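Local atomic coordinates of ferredoxin-thioredoxin reductase subunit A2, chloroplastic (Arabidopsis thaliana, PDB entry 7C2B), a protein that probably serves, as the variable subunit, in the ferredoxin-thioredoxin reductase that passes electrons from reduced ferredoxin to thioredoxins. Residues Glu26-Lys29 and Ala30-Ile34. Residues are numbered along the deposited sequence; the frame is centred on the assembly and turned at random.
Sequences EDEK and AKEKI
E28 and E32, four residues apart near the C-terminal end of helix 25-31, bring their carboxylates together: OE2 of E28 lies 3.0 Å from OE1 of E32, the two planes 39° apart. E28, its CG anti to the backbone N (chi1 -170°), bends at chi2 and turns its carboxylate down the helix toward E32. Followed outward, E32 has CB 3.6 Å from K29 O, CG 3.3 Å from E28 O, CD and OE1 beside E28 OE2, and OE2 4.1 Å from K29 CA; chi1 -69° and an extended chain carry this carboxylate outward past E28 O. Its backbone N donates to E28 O (3.1 Å), continuing the i to i-4 bonds A30 N to E26 O and K31 N to D27 O. A type I turn, K31 to I34, leads toward strand 37-40. K33 reaches back, extended as far as its bend at chi4, alongside K29 O, with CG 3.4 Å and NZ 3.7 Å from it; an alanine here would probably leave that carbonyl uncovered and lose the packing on I64. Buried A30 rests on Y67, whose OH and O bind D27 OD1 and K31 NZ, holding the helix against strand 61-67 of the SH3-like barrel. The two exposed glutamates probably repel if both are ionised, softened by solvent; their nearness is likely to raise one pKa, making a shared proton possible.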
ATOM      1  N   GLU B  26     -16.188 -10.416 -13.201  1.00 36.09           N
ATOM      2  CA  GLU B  26     -15.346  -9.267 -13.508  1.00 37.49           C
ATOM      3  C   GLU B  26     -14.019  -9.719 -14.102  1.00 31.22           C
ATOM      4  O   GLU B  26     -13.581  -9.200 -15.131  1.00 34.25           O
ATOM      5  CB  GLU B  26     -15.110  -8.421 -12.257  1.00 38.47           C
ATOM      6  CG  GLU B  26     -14.106  -7.293 -12.475  1.00 42.24           C
ATOM      7  CD  GLU B  26     -13.755  -6.551 -11.193  1.00 54.15           C
ATOM      8  OE1 GLU B  26     -13.691  -7.199 -10.124  1.00 50.40           O
ATOM      9  OE2 GLU B  26     -13.539  -5.317 -11.261  1.00 57.87           O
ATOM     10  N   ASP B  27     -13.381 -10.710 -13.474  1.00 32.52           N
ATOM     11  CA  ASP B  27     -12.125 -11.244 -13.989  1.00 33.63           C
ATOM     12  C   ASP B  27     -12.310 -11.855 -15.373  1.00 36.25           C
ATOM     13  O   ASP B  27     -11.464 -11.682 -16.259  1.00 32.25           O
ATOM     14  CB  ASP B  27     -11.569 -12.292 -13.027  1.00 33.18           C
ATOM     15  CG  ASP B  27     -11.056 -11.689 -11.738  1.00 35.97           C
ATOM     16  OD1 ASP B  27     -10.670 -10.497 -11.735  1.00 33.77           O
ATOM     17  OD2 ASP B  27     -11.041 -12.419 -10.726  1.00 40.66           O
ATOM     18  N   GLU B  28     -13.404 -12.589 -15.570  1.00 32.32           N
ATOM     19  CA  GLU B  28     -13.660 -13.204 -16.868  1.00 35.84           C
ATOM     20  C   GLU B  28     -13.857 -12.142 -17.946  1.00 34.77           C
ATOM     21  O   GLU B  28     -13.252 -12.213 -19.021  1.00 37.08           O
ATOM     22  CB  GLU B  28     -14.879 -14.127 -16.766  1.00 38.51           C
ATOM     23  CG  GLU B  28     -15.108 -15.011 -17.977  1.00 46.27           C
ATOM     24  CD  GLU B  28     -16.581 -15.102 -18.359  1.00 57.75           C
ATOM     25  OE1 GLU B  28     -17.312 -15.921 -17.750  1.00 60.25           O
ATOM     26  OE2 GLU B  28     -17.009 -14.344 -19.263  1.00 58.22           O
ATOM     27  N   LYS B  29     -14.679 -11.131 -17.666  1.00 31.59           N
ATOM     28  CA  LYS B  29     -14.917 -10.091 -18.662  1.00 33.47           C
ATOM     29  C   LYS B  29     -13.685  -9.216 -18.875  1.00 33.85           C
ATOM     30  O   LYS B  29     -13.524  -8.634 -19.952  1.00 31.73           O
ATOM     31  CB  LYS B  29     -16.113  -9.234 -18.260  1.00 38.51           C
ATOM     32  CG  LYS B  29     -17.448  -9.934 -18.502  1.00 41.25           C
ATOM     33  CD  LYS B  29     -18.535  -9.444 -17.560  1.00 47.87           C
ATOM     34  CE  LYS B  29     -18.658  -7.926 -17.586  1.00 49.16           C
ATOM     35  NZ  LYS B  29     -19.957  -7.493 -18.196  1.00 52.03           N
ATOM     36  N   ALA B  30     -12.814  -9.108 -17.868  1.00 30.53           N
ATOM     37  CA  ALA B  30     -11.565  -8.373 -18.062  1.00 29.77           C
ATOM     38  C   ALA B  30     -10.616  -9.138 -18.974  1.00 30.27           C
ATOM     39  O   ALA B  30      -9.999  -8.552 -19.874  1.00 28.40           O
ATOM     40  CB  ALA B  30     -10.903  -8.097 -16.714  1.00 27.04           C
ATOM     41  N   LYS B  31     -10.483 -10.450 -18.750  1.00 31.26           N
ATOM     42  CA  LYS B  31      -9.629 -11.276 -19.598  1.00 32.31           C
ATOM     43  C   LYS B  31     -10.092 -11.249 -21.049  1.00 34.81           C
ATOM     44  O   LYS B  31      -9.265 -11.340 -21.966  1.00 34.23           O
ATOM     45  CB  LYS B  31      -9.595 -12.717 -19.081  1.00 35.01           C
ATOM     46  CG  LYS B  31      -8.558 -12.997 -17.993  1.00 39.16           C
ATOM     47  CD  LYS B  31      -7.142 -12.645 -18.446  1.00 41.88           C
ATOM     48  CE  LYS B  31      -6.105 -13.693 -18.025  1.00 42.98           C
ATOM     49  NZ  LYS B  31      -4.700 -13.209 -18.197  1.00 45.47           N
ATOM     50  N   GLU B  32     -11.399 -11.109 -21.279  1.00 34.42           N
ATOM     51  CA  GLU B  32     -11.924 -11.005 -22.635  1.00 36.49           C
ATOM     52  C   GLU B  32     -11.512  -9.712 -23.329  1.00 34.85           C
ATOM     53  O   GLU B  32     -11.621  -9.621 -24.557  1.00 35.91           O
ATOM     54  CB  GLU B  32     -13.449 -11.119 -22.612  1.00 40.95           C
ATOM     55  CG  GLU B  32     -13.935 -12.511 -22.238  1.00 43.23           C
ATOM     56  CD  GLU B  32     -15.448 -12.616 -22.169  1.00 48.35           C
ATOM     57  OE1 GLU B  32     -15.947 -13.744 -21.978  1.00 53.55           O
ATOM     58  OE2 GLU B  32     -16.137 -11.579 -22.302  1.00 53.70           O
ATOM     59  N   LYS B  33     -11.042  -8.717 -22.582  1.00 33.05           N
ATOM     60  CA  LYS B  33     -10.579  -7.466 -23.167  1.00 33.50           C
ATOM     61  C   LYS B  33      -9.103  -7.501 -23.560  1.00 30.30           C
ATOM     62  O   LYS B  33      -8.582  -6.494 -24.042  1.00 31.18           O
ATOM     63  CB  LYS B  33     -10.822  -6.307 -22.193  1.00 33.50           C
ATOM     64  CG  LYS B  33     -12.296  -6.051 -21.865  1.00 35.74           C
ATOM     65  CD  LYS B  33     -12.454  -4.809 -20.991  1.00 34.65           C
ATOM     66  CE  LYS B  33     -13.916  -4.582 -20.575  1.00 34.83           C
ATOM     67  NZ  LYS B  33     -14.193  -5.098 -19.202  1.00 43.30           N
ATOM     68  N   ILE B  34      -8.412  -8.619 -23.359  1.00 28.20           N
ATOM     69  CA  ILE B  34      -7.025  -8.709 -23.795  1.00 28.93           C
ATOM     70  C   ILE B  34      -6.979  -8.589 -25.311  1.00 33.57           C
ATOM     71  O   ILE B  34      -7.749  -9.242 -26.027  1.00 31.54           O
ATOM     72  CB  ILE B  34      -6.398 -10.016 -23.295  1.00 31.35           C
ATOM     73  CG1 ILE B  34      -6.429 -10.058 -21.765  1.00 33.25           C
ATOM     74  CG2 ILE B  34      -4.978 -10.167 -23.804  1.00 28.99           C
ATOM     75  CD1 ILE B  34      -5.624 -11.177 -21.177  1.00 31.92           C
TER